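Local coordinates for protein HTH-type transcriptional activator AmpR (Citrobacter freundii, PDB 3KOS) that regulates transcription of the AmpC beta-lactamase gene as a LysR-type DNA-binding factor, represented by its effector-binding domain, at residues Asp74-Cys79 and Tyr182-Leu187. Sequence-based numbering, arbitrary orientation.
Sequences DAQYLC and YWITRL
With Trp183 CG anti to its carbonyl carbon (chi1 -62°) and Tyr77 CG anti to its backbone N (chi1 -179°), the indole lies against the Gln76-Tyr77 peptide, Trp183 CE3 3.2 Å from Tyr77 N, and the phenol lies with its edge to the indole. Tyr77 CB sits over the six-membered ring of Trp183, 4.0 Å from its centroid, a CH-pi contact, and the CD2 edge makes a T-shaped stack, planes at 89°. Ala75 CB, on the same face, packs on Trp183 CE3 and on Thr185 CG2. At the bulge Leu78 points its CB toward segment 182-187, and its CD2 lies 3.7 Å from Ile184 CG2; helix 194-209 covers both through Leu203 and Phe199. At the other end of the pair, the bent Arg186 chain brings NH2 to Asp74 OD2 at 3.2 Å, a salt bridge in the guanidinium plane but above the carboxylate plane; Arg186 NH1 bonds Arg190 O. Segments 74-79 and 182-187 are antiparallel neighbours in the mixed sheet of the LysR effector-binding domain, a periplasmic-binding-protein-like fold. Paired bonds join Asp74 with Arg186 and Gln76 with Ile184. In the classic beta bulge, Leu78 N donates to Tyr182 O at 2.8 Å, Cys79 N reaches the same oxygen weakly at 3.3 Å, and Tyr182 N returns a bond to Cys79 O. Here Cys79 SG lies obliquely to the Tyr182 ring, 4.1 Å from CD2, and Tyr182 OH hydrogen-bonds MES, probably from the crystallisation liquor.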
loop_
_atom_site.group_PDB
_atom_site.type_symbol
_atom_site.label_atom_id
_atom_site.label_comp_id
_atom_site.label_asym_id
_atom_site.label_seq_id
_atom_site.Cartn_x
_atom_site.Cartn_y
_atom_site.Cartn_z
ATOM N N ASP A 74 -10.202 -10.444 -21.103
ATOM C CA ASP A 74 -9.097 -10.690 -22.005
ATOM C C ASP A 74 -7.819 -10.397 -21.236
ATOM O O ASP A 74 -7.537 -9.242 -20.933
ATOM C CB ASP A 74 -9.216 -9.767 -23.212
ATOM C CG ASP A 74 -8.196 -10.072 -24.285
ATOM O OD1 ASP A 74 -7.595 -11.169 -24.246
ATOM O OD2 ASP A 74 -8.002 -9.210 -25.174
ATOM N N ALA A 75 -7.053 -11.440 -20.923
ATOM C CA ALA A 75 -5.877 -11.308 -20.069
ATOM C C ALA A 75 -4.587 -11.587 -20.825
ATOM O O ALA A 75 -4.503 -12.549 -21.590
ATOM C CB ALA A 75 -5.994 -12.245 -18.866
ATOM N N GLN A 76 -3.584 -10.743 -20.608
ATOM C CA GLN A 76 -2.271 -10.942 -21.199
ATOM C C GLN A 76 -1.186 -10.992 -20.123
ATOM O O GLN A 76 -1.136 -10.140 -19.242
ATOM C CB GLN A 76 -1.968 -9.846 -22.228
ATOM C CG GLN A 76 -0.552 -9.907 -22.767
ATOM C CD GLN A 76 -0.426 -9.305 -24.156
ATOM O OE1 GLN A 76 -0.995 -8.247 -24.444
ATOM N NE2 GLN A 76 0.327 -9.978 -25.026
ATOM N N TYR A 77 -0.331 -12.005 -20.190
ATOM C CA TYR A 77 0.709 -12.224 -19.189
ATOM C C TYR A 77 1.748 -11.119 -19.277
ATOM O O TYR A 77 2.178 -10.745 -20.373
ATOM C CB TYR A 77 1.353 -13.597 -19.417
ATOM C CG TYR A 77 2.455 -14.000 -18.451
ATOM C CD1 TYR A 77 3.778 -13.674 -18.706
ATOM C CD2 TYR A 77 2.171 -14.748 -17.315
ATOM C CE1 TYR A 77 4.788 -14.058 -17.843
ATOM C CE2 TYR A 77 3.179 -15.152 -16.449
ATOM C CZ TYR A 77 4.486 -14.800 -16.723
ATOM O OH TYR A 77 5.496 -15.192 -15.870
ATOM N N LEU A 78 2.135 -10.571 -18.126
ATOM C CA LEU A 78 3.166 -9.538 -18.094
ATOM C C LEU A 78 4.488 -10.118 -17.637
ATOM O O LEU A 78 5.469 -10.086 -18.367
ATOM C CB LEU A 78 2.764 -8.368 -17.182
ATOM C CG LEU A 78 1.526 -7.577 -17.620
ATOM C CD1 LEU A 78 1.200 -6.508 -16.587
ATOM C CD2 LEU A 78 1.749 -6.951 -19.001
ATOM N N CYS A 79 4.520 -10.646 -16.417
ATOM C CA CYS A 79 5.760 -11.200 -15.889
ATOM C C CYS A 79 5.489 -12.069 -14.666
ATOM O O CYS A 79 4.402 -12.016 -14.071
ATOM C CB CYS A 79 6.756 -10.082 -15.541
ATOM S SG CYS A 79 6.287 -9.084 -14.081
ATOM N N TYR A 182 1.853 -11.483 -12.787
ATOM C CA TYR A 182 1.232 -10.202 -13.109
ATOM C C TYR A 182 0.663 -10.235 -14.516
ATOM O O TYR A 182 1.314 -10.718 -15.450
ATOM C CB TYR A 182 2.208 -9.032 -12.906
ATOM C CG TYR A 182 2.517 -8.820 -11.432
ATOM C CD1 TYR A 182 1.597 -8.192 -10.590
ATOM C CD2 TYR A 182 3.707 -9.272 -10.884
ATOM C CE1 TYR A 182 1.858 -8.023 -9.237
ATOM C CE2 TYR A 182 3.982 -9.108 -9.523
ATOM C CZ TYR A 182 3.056 -8.477 -8.710
ATOM O OH TYR A 182 3.314 -8.317 -7.356
ATOM N N TRP A 183 -0.562 -9.739 -14.645
ATOM C CA TRP A 183 -1.294 -9.752 -15.912
ATOM C C TRP A 183 -1.860 -8.377 -16.200
ATOM O O TRP A 183 -2.096 -7.584 -15.283
ATOM C CB TRP A 183 -2.482 -10.714 -15.814
ATOM C CG TRP A 183 -2.106 -12.124 -15.558
ATOM C CD1 TRP A 183 -1.771 -12.686 -14.360
ATOM C CD2 TRP A 183 -2.044 -13.178 -16.529
ATOM N NE1 TRP A 183 -1.492 -14.025 -14.528
ATOM C CE2 TRP A 183 -1.652 -14.350 -15.849
ATOM C CE3 TRP A 183 -2.275 -13.240 -17.910
ATOM C CZ2 TRP A 183 -1.494 -15.572 -16.499
ATOM C CZ3 TRP A 183 -2.115 -14.456 -18.557
ATOM C CH2 TRP A 183 -1.726 -15.604 -17.850
ATOM N N ILE A 184 -2.096 -8.093 -17.476
ATOM C CA ILE A 184 -2.890 -6.921 -17.833
ATOM C C ILE A 184 -4.227 -7.408 -18.418
ATOM O O ILE A 184 -4.252 -8.305 -19.252
ATOM C CB ILE A 184 -2.133 -5.981 -18.811
ATOM C CG1 ILE A 184 -2.924 -4.679 -19.031
ATOM C CG2 ILE A 184 -1.807 -6.689 -20.124
ATOM C CD1 ILE A 184 -2.092 -3.530 -19.641
ATOM N N THR A 185 -5.332 -6.840 -17.963
ATOM C CA THR A 185 -6.639 -7.364 -18.342
ATOM C C THR A 185 -7.594 -6.281 -18.829
ATOM O O THR A 185 -7.579 -5.150 -18.334
ATOM C CB THR A 185 -7.294 -8.194 -17.190
ATOM O OG1 THR A 185 -7.701 -7.335 -16.115
ATOM C CG2 THR A 185 -6.316 -9.223 -16.661
ATOM N N ARG A 186 -8.409 -6.644 -19.819
ATOM C CA ARG A 186 -9.450 -5.776 -20.356
ATOM C C ARG A 186 -10.768 -6.524 -20.200
ATOM O O ARG A 186 -10.860 -7.700 -20.551
ATOM C CB ARG A 186 -9.173 -5.518 -21.853
ATOM C CG ARG A 186 -10.258 -4.766 -22.598
ATOM C CD ARG A 186 -10.000 -4.752 -24.123
ATOM N NE ARG A 186 -9.944 -6.099 -24.696
ATOM C CZ ARG A 186 -10.998 -6.735 -25.199
ATOM N NH1 ARG A 186 -12.185 -6.145 -25.210
ATOM N NH2 ARG A 186 -10.869 -7.954 -25.697
ATOM N N LEU A 187 -11.783 -5.870 -19.652
ATOM C CA LEU A 187 -13.113 -6.481 -19.655
ATOM C C LEU A 187 -13.455 -6.782 -21.103
ATOM O O LEU A 187 -13.226 -5.952 -21.972
ATOM C CB LEU A 187 -14.155 -5.529 -19.076
ATOM C CG LEU A 187 -14.130 -5.356 -17.560
ATOM C CD1 LEU A 187 -15.269 -4.451 -17.118
ATOM C CD2 LEU A 187 -14.225 -6.720 -16.886
#